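Local coordinates for IroE protein (Escherichia coli, PDB 2GZS) that hydrolyses the trilactone ester bonds of enterobactin and its glucosylated derivatives, preferring the iron-free siderophores and usually cutting once to give linear trimers, at residues 46-51 and 253-258. Numbering follows the deposited sequence.
Sequences LYMLDG and ASFRQA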
# COMPACT_ATOMS: atom_id res chain seq x y z
N LEU A 46 6.10 -1.04 6.26
CA LEU A 46 5.21 -1.07 5.09
C LEU A 46 3.81 -0.73 5.59
O LEU A 46 3.29 -1.43 6.46
CB LEU A 46 5.29 -2.45 4.46
CG LEU A 46 4.47 -2.55 3.14
CD1 LEU A 46 4.88 -1.59 2.05
CD2 LEU A 46 4.55 -3.99 2.64
N TYR A 47 3.23 0.34 5.04
CA TYR A 47 1.88 0.79 5.29
C TYR A 47 0.94 0.12 4.27
O TYR A 47 1.31 0.17 3.08
CB TYR A 47 1.81 2.32 5.16
CG TYR A 47 2.45 3.05 6.35
CD1 TYR A 47 1.64 3.52 7.37
CD2 TYR A 47 3.82 3.17 6.37
CE1 TYR A 47 2.19 4.19 8.49
CE2 TYR A 47 4.36 3.83 7.48
CZ TYR A 47 3.56 4.31 8.47
OH TYR A 47 4.16 4.96 9.57
N MSE A 48 -0.11 -0.51 4.73
CA MSE A 48 -0.92 -1.36 3.87
C MSE A 48 -2.39 -1.00 3.98
O MSE A 48 -2.97 -0.95 5.05
CB MSE A 48 -0.73 -2.84 4.34
CG MSE A 48 0.80 -3.16 4.24
SE MSE A 48 1.17 -5.06 4.49
CE MSE A 48 -0.09 -4.71 5.87
N LEU A 49 -2.97 -0.71 2.78
CA LEU A 49 -4.40 -0.40 2.81
C LEU A 49 -5.27 -1.67 2.96
O LEU A 49 -4.78 -2.80 2.98
CB LEU A 49 -4.77 0.31 1.51
CG LEU A 49 -3.98 1.59 1.20
CD1 LEU A 49 -4.69 2.37 0.06
CD2 LEU A 49 -3.57 2.49 2.30
N ASP A 50 -6.58 -1.49 3.08
CA ASP A 50 -7.48 -2.60 3.38
C ASP A 50 -7.00 -3.41 4.57
O ASP A 50 -6.91 -4.64 4.52
CB ASP A 50 -7.68 -3.48 2.12
CG ASP A 50 -8.43 -2.70 1.03
OD1 ASP A 50 -9.42 -2.00 1.40
OD2 ASP A 50 -7.99 -2.88 -0.12
N GLY A 51 -6.66 -2.69 5.64
CA GLY A 51 -5.90 -3.34 6.73
C GLY A 51 -6.69 -4.41 7.38
O GLY A 51 -6.04 -5.33 7.93
N ALA A 253 -1.08 -12.64 -2.85
CA ALA A 253 0.24 -12.65 -3.44
C ALA A 253 0.93 -11.31 -3.39
O ALA A 253 2.13 -11.17 -3.12
CB ALA A 253 0.15 -13.10 -4.92
N SER A 254 0.16 -10.27 -3.74
CA SER A 254 0.80 -8.95 -3.86
C SER A 254 1.13 -8.41 -2.44
O SER A 254 2.23 -7.87 -2.35
CB SER A 254 -0.13 -8.04 -4.69
OG SER A 254 -1.31 -7.71 -4.00
N PHE A 255 0.23 -8.60 -1.47
CA PHE A 255 0.64 -8.01 -0.16
C PHE A 255 1.79 -8.84 0.39
O PHE A 255 2.70 -8.28 1.01
CB PHE A 255 -0.56 -7.92 0.76
CG PHE A 255 -0.82 -8.96 1.82
CD1 PHE A 255 -0.06 -9.04 3.02
CD2 PHE A 255 -1.85 -9.88 1.69
CE1 PHE A 255 -0.33 -10.00 3.98
CE2 PHE A 255 -2.08 -10.86 2.63
CZ PHE A 255 -1.33 -10.93 3.80
N ARG A 256 1.73 -10.17 0.24
CA ARG A 256 2.82 -10.96 0.88
C ARG A 256 4.10 -10.72 0.16
O ARG A 256 5.18 -10.59 0.76
CB ARG A 256 2.39 -12.43 0.86
CG ARG A 256 1.26 -12.72 1.81
CD ARG A 256 0.92 -14.22 1.70
NE ARG A 256 -0.44 -14.42 2.18
CZ ARG A 256 -0.71 -15.21 3.21
NH1 ARG A 256 0.33 -15.81 3.77
NH2 ARG A 256 -1.99 -15.32 3.56
N GLN A 257 4.13 -10.63 -1.17
CA GLN A 257 5.36 -10.40 -1.89
C GLN A 257 5.92 -9.00 -1.61
O GLN A 257 7.13 -8.83 -1.56
CB GLN A 257 5.20 -10.69 -3.41
CG GLN A 257 6.53 -10.53 -4.16
CD GLN A 257 7.53 -11.61 -3.76
OE1 GLN A 257 7.29 -12.79 -4.03
NE2 GLN A 257 8.63 -11.27 -3.11
N ALA A 258 5.01 -8.02 -1.40
CA ALA A 258 5.53 -6.70 -1.01
C ALA A 258 6.23 -6.76 0.36
O ALA A 258 7.29 -6.17 0.46
CB ALA A 258 4.35 -5.71 -1.02
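Leu46 and Met48 of strand 43-48 meet Ala258 and Phe255 of helix 247-262 in the buried core of this alpha/beta-hydrolase fold, where the C-terminal helix packs on one side of the central sheet. The contact is wholly apolar: no hydrogen bond joins 46-51 to 253-258. Two pairs carry it, Leu46 with Ala258 and Met48 with Phe255. In the first, Leu46 holds CG anti to its own N (chi1 -175°), which extends the branch from the sheet to the helix; CD2 then lies 4.0 Å from Ala258 CB and equally near Ala258 C, so the methyl rests on backbone as well as side chain. In the second, SE of Met48, a selenomethionine, lies 4.4 Å from Phe255 CD1, approaching the ring obliquely. Val54 of helix 51-57 touches both Met48 and Phe255, and Trp146 of the neighbouring strand 143-148 touches Met48, Phe255 and Ala258, extending the same apolar layer. Helix 247-262 begins at the active-site residue His247; the Phe255 side chain lies about 12 Å from the bound diisopropyl phosphonate and from the side chains of Ser149 and His247, and the contact is packing between the body of the helix and the sheet. On the Phe255 ring, Arg256 CG sits 3.7 Å above the plane, over the centre of one face.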